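Side-chain contacts in 2-oxoadipate dioxygenase/decarboxylase, chloroplastic/amyloplastic (Oryza sativa, PDB 6W1K), which catalyses the oxygen- and iron(II)-dependent decarboxylation and hydroxylation of 2-oxoadipate to D-2-hydroxyglutarate, a step in plant lysine catabolism: residues A[212-217]-A[266-271]; A[44-49]-A[220-225]; A[137-142]-A[173-178]. All coordinates share one frame; numbering follows the deposited sequence.

Contact 1: residues A[212-217]-A[266-271]; sequences KFNKFV and IEFAER. With NI (nickel (II) ion), chain E; OOG (2-oxoadipic acid), chain F.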
loop_
_atom_site.group_PDB
_atom_site.type_symbol
_atom_site.label_atom_id
_atom_site.label_comp_id
_atom_site.label_asym_id
_atom_site.label_seq_id
_atom_site.Cartn_x
_atom_site.Cartn_y
_atom_site.Cartn_z
ATOM N N LYS A 212 3.252 17.461 12.539
ATOM C CA LYS A 212 4.120 18.441 11.862
ATOM C C LYS A 212 4.235 18.030 10.396
ATOM O O LYS A 212 4.185 18.894 9.546
ATOM C CB LYS A 212 5.511 18.478 12.487
ATOM C CG LYS A 212 5.782 19.673 13.380
ATOM C CD LYS A 212 5.192 19.526 14.746
ATOM C CE LYS A 212 5.582 20.656 15.678
ATOM N NZ LYS A 212 7.010 20.584 16.059
ATOM N N PHE A 213 4.381 16.736 10.121
ATOM C CA PHE A 213 4.479 16.252 8.749
ATOM C C PHE A 213 3.230 16.624 7.948
ATOM O O PHE A 213 3.324 17.121 6.824
ATOM C CB PHE A 213 4.678 14.733 8.712
ATOM C CG PHE A 213 5.029 14.223 7.346
ATOM C CD1 PHE A 213 6.355 13.994 7.004
ATOM C CD2 PHE A 213 4.038 14.009 6.377
ATOM C CE1 PHE A 213 6.692 13.560 5.749
ATOM C CE2 PHE A 213 4.379 13.595 5.113
ATOM C CZ PHE A 213 5.713 13.347 4.802
ATOM N N ASN A 214 2.051 16.397 8.527
ATOM C CA ASN A 214 0.813 16.729 7.825
ATOM C C ASN A 214 0.757 18.206 7.456
ATOM O O ASN A 214 0.335 18.561 6.345
ATOM C CB ASN A 214 -0.389 16.347 8.681
ATOM C CG ASN A 214 -0.643 14.863 8.682
ATOM O OD1 ASN A 214 -0.049 14.118 7.900
ATOM N ND2 ASN A 214 -1.502 14.413 9.578
ATOM N N LYS A 215 1.180 19.087 8.365
ATOM C CA LYS A 215 1.141 20.517 8.063
ATOM C C LYS A 215 2.162 20.873 6.981
ATOM O O LYS A 215 1.907 21.732 6.132
ATOM C CB LYS A 215 1.379 21.333 9.330
ATOM C CG LYS A 215 1.410 22.841 9.109
ATOM C CD LYS A 215 2.489 23.484 9.955
ATOM C CE LYS A 215 2.146 24.930 10.343
ATOM N NZ LYS A 215 1.270 25.628 9.343
ATOM N N PHE A 216 3.321 20.215 6.990
ATOM C CA PHE A 216 4.287 20.360 5.901
ATOM C C PHE A 216 3.662 20.001 4.548
ATOM O O PHE A 216 3.845 20.722 3.564
ATOM C CB PHE A 216 5.518 19.487 6.210
ATOM C CG PHE A 216 6.524 19.403 5.085
ATOM C CD1 PHE A 216 6.535 18.300 4.229
ATOM C CD2 PHE A 216 7.459 20.412 4.892
ATOM C CE1 PHE A 216 7.442 18.212 3.189
ATOM C CE2 PHE A 216 8.377 20.328 3.864
ATOM C CZ PHE A 216 8.369 19.218 3.007
ATOM N N VAL A 217 2.912 18.905 4.475
ATOM C CA VAL A 217 2.323 18.514 3.200
ATOM C C VAL A 217 1.263 19.519 2.776
ATOM O O VAL A 217 1.229 19.962 1.620
ATOM C CB VAL A 217 1.751 17.091 3.300
ATOM C CG1 VAL A 217 0.917 16.746 2.061
ATOM C CG2 VAL A 217 2.848 16.125 3.463
ATOM N N ILE A 266 -0.063 8.399 -1.649
ATOM C CA ILE A 266 1.052 8.126 -0.751
ATOM C C ILE A 266 0.574 8.298 0.685
ATOM O O ILE A 266 -0.244 9.176 0.984
ATOM C CB ILE A 266 2.277 9.023 -1.069
ATOM C CG1 ILE A 266 3.467 8.621 -0.185
ATOM C CG2 ILE A 266 1.976 10.522 -0.899
ATOM C CD1 ILE A 266 4.855 9.186 -0.638
ATOM N N GLU A 267 1.071 7.442 1.574
ATOM C CA GLU A 267 0.688 7.454 2.976
ATOM C C GLU A 267 1.902 7.822 3.829
ATOM O O GLU A 267 3.061 7.736 3.390
ATOM C CB GLU A 267 0.086 6.091 3.362
ATOM C CG GLU A 267 -0.341 5.965 4.795
ATOM C CD GLU A 267 -0.517 4.510 5.220
ATOM O OE1 GLU A 267 -1.109 3.742 4.445
ATOM O OE2 GLU A 267 -0.060 4.126 6.327
ATOM N N PHE A 268 1.604 8.335 5.027
ATOM C CA PHE A 268 2.590 8.677 6.051
ATOM C C PHE A 268 2.155 8.045 7.368
ATOM O O PHE A 268 0.978 8.114 7.742
ATOM C CB PHE A 268 2.727 10.195 6.175
ATOM C CG PHE A 268 2.453 10.919 4.885
ATOM C CD1 PHE A 268 3.357 10.868 3.831
ATOM C CD2 PHE A 268 1.288 11.663 4.736
ATOM C CE1 PHE A 268 3.102 11.548 2.639
ATOM C CE2 PHE A 268 1.021 12.341 3.560
ATOM C CZ PHE A 268 1.919 12.279 2.504
ATOM N N ALA A 269 3.087 7.388 8.044
ATOM C CA ALA A 269 2.733 6.624 9.226
ATOM C C ALA A 269 3.752 6.834 10.326
ATOM O O ALA A 269 4.965 6.883 10.082
ATOM C CB ALA A 269 2.602 5.130 8.906
ATOM N N GLU A 270 3.243 6.962 11.544
ATOM C CA GLU A 270 4.078 7.035 12.737
ATOM C C GLU A 270 3.722 5.861 13.631
ATOM O O GLU A 270 2.549 5.670 13.970
ATOM C CB GLU A 270 3.879 8.348 13.506
ATOM C CG GLU A 270 4.893 8.508 14.680
ATOM C CD GLU A 270 4.975 9.928 15.261
ATOM O OE1 GLU A 270 4.385 10.849 14.675
ATOM O OE2 GLU A 270 5.633 10.114 16.317
ATOM N N ARG A 271 4.720 5.076 13.996
ATOM C CA ARG A 271 4.564 3.987 14.949
ATOM C C ARG A 271 5.227 4.400 16.254
ATOM O O ARG A 271 6.450 4.594 16.300
ATOM C CB ARG A 271 5.171 2.696 14.406
ATOM C CG ARG A 271 4.616 2.293 13.018
ATOM C CD ARG A 271 5.248 0.980 12.454
ATOM N NE ARG A 271 4.497 0.594 11.260
ATOM C CZ ARG A 271 3.378 -0.123 11.266
ATOM N NH1 ARG A 271 2.759 -0.378 10.131
ATOM N NH2 ARG A 271 2.900 -0.608 12.400
HETATM NI NI NI E . -1.157 1.906 3.944
HETATM C C2 OOG F . -4.846 -0.166 1.484
HETATM C C3 OOG F . -5.398 0.722 2.600
HETATM C C4 OOG F . -5.008 0.154 3.969
HETATM C C6 OOG F . -3.208 0.856 5.779
HETATM O O4 OOG F . -3.931 0.458 6.726
HETATM O O3 OOG F . -2.187 1.537 6.022
HETATM C C5 OOG F . -3.569 0.515 4.338
HETATM C C1 OOG F . -5.400 0.231 0.107
HETATM O O1 OOG F . -5.335 -0.525 -0.799
HETATM O O2 OOG F . -5.983 1.480 -0.112
HETATM O O5 OOG F . -2.724 0.531 3.516
#

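Contact 2: residues A[44-49]-A[220-225]; sequences LELVRS and NGFKLN. With SO4 (sulfate ion), chain G.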
loop_
_atom_site.group_PDB
_atom_site.type_symbol
_atom_site.label_atom_id
_atom_site.label_comp_id
_atom_site.label_asym_id
_atom_site.label_seq_id
_atom_site.Cartn_x
_atom_site.Cartn_y
_atom_site.Cartn_z
ATOM N N LEU A 44 7.880 13.035 -2.175
ATOM C CA LEU A 44 9.127 12.353 -1.837
ATOM C C LEU A 44 10.342 13.238 -2.113
ATOM O O LEU A 44 11.322 13.238 -1.351
ATOM C CB LEU A 44 9.213 11.038 -2.609
ATOM C CG LEU A 44 8.289 9.925 -2.114
ATOM C CD1 LEU A 44 8.180 8.833 -3.157
ATOM C CD2 LEU A 44 8.809 9.367 -0.792
ATOM N N GLU A 45 10.292 14.026 -3.179
ATOM C CA GLU A 45 11.375 14.977 -3.406
ATOM C C GLU A 45 11.385 16.062 -2.331
ATOM O O GLU A 45 12.456 16.472 -1.862
ATOM C CB GLU A 45 11.247 15.587 -4.801
ATOM C CG GLU A 45 11.466 14.563 -5.919
ATOM C CD GLU A 45 11.110 15.078 -7.314
ATOM O OE1 GLU A 45 10.483 16.158 -7.415
ATOM O OE2 GLU A 45 11.460 14.392 -8.310
ATOM N N LEU A 46 10.205 16.555 -1.940
ATOM C CA LEU A 46 10.158 17.633 -0.953
ATOM C C LEU A 46 10.683 17.170 0.404
ATOM O O LEU A 46 11.352 17.928 1.122
ATOM C CB LEU A 46 8.727 18.152 -0.808
ATOM C CG LEU A 46 8.178 19.014 -1.950
ATOM C CD1 LEU A 46 6.662 19.229 -1.767
ATOM C CD2 LEU A 46 8.901 20.352 -2.053
ATOM N N VAL A 47 10.346 15.947 0.793
ATOM C CA VAL A 47 10.811 15.425 2.069
ATOM C C VAL A 47 12.320 15.230 2.045
ATOM O O VAL A 47 13.017 15.520 3.025
ATOM C CB VAL A 47 10.068 14.116 2.389
ATOM C CG1 VAL A 47 10.708 13.445 3.601
ATOM C CG2 VAL A 47 8.572 14.392 2.605
ATOM N N ARG A 48 12.848 14.705 0.941
ATOM C CA ARG A 48 14.290 14.506 0.847
ATOM C C ARG A 48 15.023 15.832 0.979
ATOM O O ARG A 48 16.024 15.923 1.695
ATOM C CB ARG A 48 14.641 13.819 -0.472
ATOM C CG ARG A 48 16.135 13.828 -0.805
ATOM C CD ARG A 48 16.918 12.846 0.057
ATOM N NE ARG A 48 18.331 12.759 -0.328
ATOM C CZ ARG A 48 18.802 11.946 -1.267
ATOM N NH1 ARG A 48 17.974 11.137 -1.921
ATOM N NH2 ARG A 48 20.101 11.933 -1.553
ATOM N N SER A 49 14.523 16.881 0.312
ATOM C CA SER A 49 15.187 18.180 0.360
ATOM C C SER A 49 15.108 18.789 1.752
ATOM O O SER A 49 16.061 19.423 2.218
ATOM C CB SER A 49 14.553 19.134 -0.653
ATOM O OG SER A 49 14.758 18.696 -1.983
ATOM N N ASN A 220 2.616 22.790 1.387
ATOM C CA ASN A 220 3.159 22.678 0.039
ATOM C C ASN A 220 2.076 22.457 -1.013
ATOM O O ASN A 220 2.403 22.209 -2.176
ATOM C CB ASN A 220 4.190 21.554 -0.012
ATOM C CG ASN A 220 5.557 22.014 0.449
ATOM O OD1 ASN A 220 6.231 22.782 -0.243
ATOM N ND2 ASN A 220 5.965 21.570 1.633
ATOM N N GLY A 221 0.802 22.545 -0.631
ATOM C CA GLY A 221 -0.287 22.600 -1.580
ATOM C C GLY A 221 -1.032 21.308 -1.832
ATOM O O GLY A 221 -1.895 21.276 -2.725
ATOM N N PHE A 222 -0.757 20.258 -1.074
ATOM C CA PHE A 222 -1.365 18.953 -1.305
ATOM C C PHE A 222 -2.458 18.677 -0.280
ATOM O O PHE A 222 -2.382 19.119 0.869
ATOM C CB PHE A 222 -0.306 17.846 -1.260
ATOM C CG PHE A 222 0.810 18.053 -2.241
ATOM C CD1 PHE A 222 0.589 17.912 -3.605
ATOM C CD2 PHE A 222 2.072 18.409 -1.804
ATOM C CE1 PHE A 222 1.608 18.128 -4.512
ATOM C CE2 PHE A 222 3.098 18.619 -2.705
ATOM C CZ PHE A 222 2.866 18.480 -4.059
ATOM N N LYS A 223 -3.470 17.937 -0.727
ATOM C CA LYS A 223 -4.686 17.669 0.044
ATOM C C LYS A 223 -4.581 16.298 0.715
ATOM O O LYS A 223 -4.291 15.332 0.020
ATOM C CB LYS A 223 -5.892 17.691 -0.890
ATOM C CG LYS A 223 -7.224 17.930 -0.206
ATOM C CD LYS A 223 -8.410 17.829 -1.132
ATOM C CE LYS A 223 -8.338 18.808 -2.281
ATOM N NZ LYS A 223 -8.289 20.201 -1.784
ATOM N N LEU A 224 -4.818 16.223 2.017
ATOM C CA LEU A 224 -4.844 14.957 2.721
ATOM C C LEU A 224 -6.247 14.355 2.724
ATOM O O LEU A 224 -7.245 15.070 2.775
ATOM C CB LEU A 224 -4.371 15.161 4.161
ATOM C CG LEU A 224 -2.933 15.673 4.300
ATOM C CD1 LEU A 224 -2.573 15.977 5.751
ATOM C CD2 LEU A 224 -1.968 14.660 3.730
ATOM N N ASN A 225 -6.306 13.020 2.710
ATOM C CA ASN A 225 -7.562 12.300 2.914
ATOM C C ASN A 225 -8.269 12.813 4.164
ATOM O O ASN A 225 -7.729 12.718 5.268
ATOM C CB ASN A 225 -7.271 10.798 3.043
ATOM C CG ASN A 225 -8.526 9.968 3.234
ATOM O OD1 ASN A 225 -9.566 10.489 3.608
ATOM N ND2 ASN A 225 -8.432 8.666 2.971
HETATM S S SO4 G . 21.368 14.917 0.784
HETATM O O1 SO4 G . 21.973 13.590 0.891
HETATM O O2 SO4 G . 21.608 15.658 2.020
HETATM O O3 SO4 G . 19.928 14.791 0.563
HETATM O O4 SO4 G . 21.975 15.629 -0.340
#

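Contact 3: residues A[137-142]-A[173-178]; sequences QDIIQK and FQVLSR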
loop_
_atom_site.group_PDB
_atom_site.type_symbol
_atom_site.label_atom_id
_atom_site.label_comp_id
_atom_site.label_asym_id
_atom_site.label_seq_id
_atom_site.Cartn_x
_atom_site.Cartn_y
_atom_site.Cartn_z
ATOM N N GLN A 137 -20.365 -9.281 -10.621
ATOM C CA GLN A 137 -19.641 -10.543 -10.695
ATOM C C GLN A 137 -19.393 -10.936 -12.139
ATOM O O GLN A 137 -18.316 -11.453 -12.474
ATOM C CB GLN A 137 -20.398 -11.654 -9.969
ATOM C CG GLN A 137 -20.504 -11.441 -8.496
ATOM C CD GLN A 137 -20.983 -12.675 -7.764
ATOM O OE1 GLN A 137 -20.522 -13.788 -8.017
ATOM N NE2 GLN A 137 -21.905 -12.477 -6.837
ATOM N N ASP A 138 -20.381 -10.710 -13.015
ATOM C CA ASP A 138 -20.229 -11.141 -14.399
ATOM C C ASP A 138 -19.245 -10.250 -15.149
ATOM O O ASP A 138 -18.527 -10.720 -16.034
ATOM C CB ASP A 138 -21.564 -11.135 -15.138
ATOM C CG ASP A 138 -22.490 -12.253 -14.698
ATOM O OD1 ASP A 138 -22.044 -13.160 -13.964
ATOM O OD2 ASP A 138 -23.680 -12.212 -15.084
ATOM N N ILE A 139 -19.218 -8.958 -14.826
ATOM C CA ILE A 139 -18.271 -8.058 -15.461
ATOM C C ILE A 139 -16.847 -8.441 -15.060
ATOM O O ILE A 139 -15.952 -8.581 -15.902
ATOM C CB ILE A 139 -18.585 -6.598 -15.084
ATOM C CG1 ILE A 139 -19.815 -6.075 -15.805
ATOM C CG2 ILE A 139 -17.352 -5.709 -15.370
ATOM C CD1 ILE A 139 -20.375 -4.824 -15.162
ATOM N N ILE A 140 -16.631 -8.672 -13.768
ATOM C CA ILE A 140 -15.296 -9.039 -13.316
ATOM C C ILE A 140 -14.887 -10.371 -13.917
ATOM O O ILE A 140 -13.743 -10.545 -14.361
ATOM C CB ILE A 140 -15.253 -9.064 -11.777
ATOM C CG1 ILE A 140 -15.338 -7.633 -11.264
ATOM C CG2 ILE A 140 -13.983 -9.752 -11.268
ATOM C CD1 ILE A 140 -15.756 -7.520 -9.782
ATOM N N GLN A 141 -15.812 -11.332 -13.941
ATOM C CA GLN A 141 -15.517 -12.634 -14.520
ATOM C C GLN A 141 -15.117 -12.514 -15.987
ATOM O O GLN A 141 -14.266 -13.273 -16.464
ATOM C CB GLN A 141 -16.716 -13.560 -14.386
ATOM C CG GLN A 141 -16.398 -15.002 -14.592
ATOM C CD GLN A 141 -15.452 -15.562 -13.523
ATOM O OE1 GLN A 141 -15.535 -15.221 -12.331
ATOM N NE2 GLN A 141 -14.532 -16.424 -13.960
ATOM N N LYS A 142 -15.754 -11.601 -16.731
ATOM C CA LYS A 142 -15.399 -11.413 -18.136
ATOM C C LYS A 142 -13.931 -11.019 -18.269
ATOM O O LYS A 142 -13.199 -11.550 -19.117
ATOM C CB LYS A 142 -16.293 -10.345 -18.785
ATOM C CG LYS A 142 -15.849 -9.947 -20.208
ATOM C CD LYS A 142 -16.808 -8.957 -20.876
ATOM C CE LYS A 142 -16.762 -7.593 -20.197
ATOM N NZ LYS A 142 -17.462 -6.529 -21.018
ATOM N N PHE A 173 -16.563 -0.038 -16.344
ATOM C CA PHE A 173 -16.014 0.791 -15.276
ATOM C C PHE A 173 -17.130 1.558 -14.574
ATOM O O PHE A 173 -17.169 1.629 -13.344
ATOM C CB PHE A 173 -14.973 1.737 -15.875
ATOM C CG PHE A 173 -14.336 2.682 -14.883
ATOM C CD1 PHE A 173 -14.753 3.984 -14.788
ATOM C CD2 PHE A 173 -13.290 2.264 -14.086
ATOM C CE1 PHE A 173 -14.141 4.864 -13.883
ATOM C CE2 PHE A 173 -12.672 3.132 -13.210
ATOM C CZ PHE A 173 -13.105 4.427 -13.097
ATOM N N GLN A 174 -18.062 2.106 -15.342
ATOM C CA GLN A 174 -19.169 2.846 -14.755
ATOM C C GLN A 174 -19.984 1.970 -13.807
ATOM O O GLN A 174 -20.333 2.400 -12.704
ATOM C CB GLN A 174 -20.069 3.396 -15.854
ATOM C CG GLN A 174 -19.692 4.740 -16.402
ATOM C CD GLN A 174 -20.668 5.153 -17.495
ATOM O OE1 GLN A 174 -20.871 4.411 -18.466
ATOM N NE2 GLN A 174 -21.312 6.309 -17.324
ATOM N N VAL A 175 -20.349 0.759 -14.249
ATOM C CA VAL A 175 -21.169 -0.136 -13.425
ATOM C C VAL A 175 -20.439 -0.509 -12.135
ATOM O O VAL A 175 -21.027 -0.512 -11.042
ATOM C CB VAL A 175 -21.551 -1.389 -14.236
ATOM C CG1 VAL A 175 -22.173 -2.440 -13.337
ATOM C CG2 VAL A 175 -22.509 -1.027 -15.372
ATOM N N LEU A 176 -19.160 -0.849 -12.236
ATOM C CA LEU A 176 -18.411 -1.204 -11.022
ATOM C C LEU A 176 -18.266 -0.005 -10.098
ATOM O O LEU A 176 -18.425 -0.130 -8.878
ATOM C CB LEU A 176 -17.048 -1.749 -11.397
ATOM C CG LEU A 176 -17.021 -3.139 -12.029
ATOM C CD1 LEU A 176 -15.535 -3.504 -12.263
ATOM C CD2 LEU A 176 -17.731 -4.188 -11.180
ATOM N N SER A 177 -17.973 1.169 -10.662
ATOM C CA SER A 177 -17.811 2.358 -9.836
ATOM C C SER A 177 -19.019 2.607 -8.964
ATOM O O SER A 177 -18.886 3.170 -7.873
ATOM C CB SER A 177 -17.571 3.599 -10.687
ATOM O OG SER A 177 -16.292 3.572 -11.274
ATOM N N ARG A 178 -20.210 2.240 -9.439
ATOM C CA ARG A 178 -21.430 2.521 -8.689
ATOM C C ARG A 178 -21.636 1.543 -7.535
ATOM O O ARG A 178 -22.273 1.892 -6.534
ATOM C CB ARG A 178 -22.631 2.487 -9.638
ATOM C CG ARG A 178 -22.752 3.717 -10.547
ATOM C CD ARG A 178 -23.821 3.508 -11.622
ATOM N NE ARG A 178 -23.690 4.471 -12.712
ATOM C CZ ARG A 178 -23.707 4.155 -14.007
ATOM N NH1 ARG A 178 -23.845 2.888 -14.390
ATOM N NH2 ARG A 178 -23.588 5.108 -14.923
#

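Contact 1: residues A[212-217]-A[266-271]
Phe213 and Val217, one turn apart on helix 210-219, pack against Phe268 of strand 258-271, a helix laid on the mixed sheet of this member of the glyoxalase clan. Strand and helix run nearly antiparallel, at 160°, and Phe213 and Phe268 are the residues whose backbones come nearest. The tight part is aromatic. Phe213 brings its CE2 over one face of the Phe268 ring, toward its rim, with CZ coming alongside; the centroids lie 4.5 Å apart and the planes at 45°, an oblique aromatic pair. Turning CG anti to the backbone N (chi1 -170°) carries the Phe213 ring across to the strand, where the two side chains cross at about a right angle. Val217 adds a methyl, its CG2 lying 4.1 Å from Phe268 CZ. Asn214 approaches the Phe268 ring at a slant, its OD1 4.2 Å from Phe268 CD2, and that buried oxygen is hydrogen-bonded to the hydroxyl of Ser242. Elsewhere the helix is looser: Lys212 and Lys215 face solvent, Lys215 reaching along its own helix to a salt bridge with Asp219. Replacing Phe268 with alanine removes the ring, and is likely to leave the Phe213 ring and the Val217 methyl without this partner and a gap between helix and sheet. The arrangement illustrates how a strand serves two sides at once, for the residue before Phe268 points away from the helix into the active site. There Glu267 joins His59 and His195 in a site of two histidines and one carboxylate, occupied in this crystal by nickel in place of iron. The extended side chain of Glu267 is held through OE2 by Gln241, while its OE1 lies 1.9 Å from the nickel, itself chelated by 2-oxoadipate O3 and O5.

Contact 2: residues A[44-49]-A[220-225]
Leu46 and Asn220 mark the closest approach of the two backbones, their CA atoms 8.7 Å apart, so side chains alone bridge the interval. Residues 44-49 are regular helix, whereas 220-225 form the irregular chain that leaves helix 210-219. Gly221 turns that chain with a positive phi (100°), at which a side chain would press on the preceding carbonyl oxygen. The touching is concentrated on one methyl. Leu46 comes from the direction opposite to both partners, and its CD1 touches both, 3.7 Å from Asn220 CG and likewise 3.7 Å from Phe222 CE2. The phenylalanine meets it with the ring edge, near the ring plane, while the asparagine offers its CB and amide carbon; the other leucine methyl, CD2, stays 4.0 Å from Asn220 OD1. CG of Leu46 lies anti to its carbonyl carbon (chi1 -74°), which projects the fork toward the loop. Asn220 uses its amide nitrogen on the backbone oxygen of Phe216, a bond that ties it back to the last turn of the preceding helix and fixes the amide against which the methyl rests. Phe222 also touches Thr39, Thr42 and Ile43 of the leucine's own helix. Another face of that helix carries Arg48, bent at chi2, whose NE donates to O3 of a sulfate ion at 2.7 Å, with a weak second bond from NH2; the ion is probably from the crystallisation liquor. Taken together, this is surface packing of a helix against the loop that follows another helix, joining helix 38-51 to the chain between helix 210-219 and strand 232-233.

Contact 3: residues A[137-142]-A[173-178]
Ile139 extends its CD1 methyl onto Val175, reaching CG1 at 3.5 Å, a carbon contact closer than usual. The two side chains meet at a slant, and with CG1 of Ile139 anti to the carbonyl carbon (chi1 -74°) its longer branch is the one sent to the valine. The shorter branch serves a second neighbour: Ile139 CG2 lies 4.2 Å from Leu176 CD1. Leu176 is in turn shared, its other methyl, CD2, coming to 4.1 Å from Ile140 CD1. One leucine thus lies against two consecutive isoleucines, a small instance of how branched aliphatic side chains fill a helix interface where no hydrogen bond crosses between residues 137-142 and 173-178. The helix axes approach to 10.4 Å and cross at -130°, with Ile139 and Leu176 nearest in backbone. Behind the valine and leucine, Ser177 folds its hydroxyl back on its own helix, OG donating to Phe173 O at 3.0 Å from above the carbonyl plane, so that this oxygen receives both the serine hydroxyl and its backbone NH. The interface is far from the metal and is plain helix packing. Just beyond it, Lys142 forms a salt bridge to Asp172, a polar link between the two helices. Around them, Val129 and Leu132 of the loop after strand 121-127 touch Ile140, while helix 181-189 lies against the second helix, where Leu187 meets Leu176 and Ala184 meets Phe173.

In the fold
From the N terminus, residues 44-49 come first and open contact 2, whose other half follows only 170 residues later. Within that long interval contact 3 both opens and closes, joining two helices through a 30-residue, partly helical excursion without strands. Helix 210-219 then starts contact 1, and the loop leaving it completes contact 2 before residues 266-271 complete contact 1, so these two cross. They also touch: Val217 packs on Phe222 and Phe213 on Val47, which joins helix 38-51, helix 210-219 and the strand that supplies the metal ligand Glu267. Contact 3 stands apart, its centre about 34 Å from those of the other two.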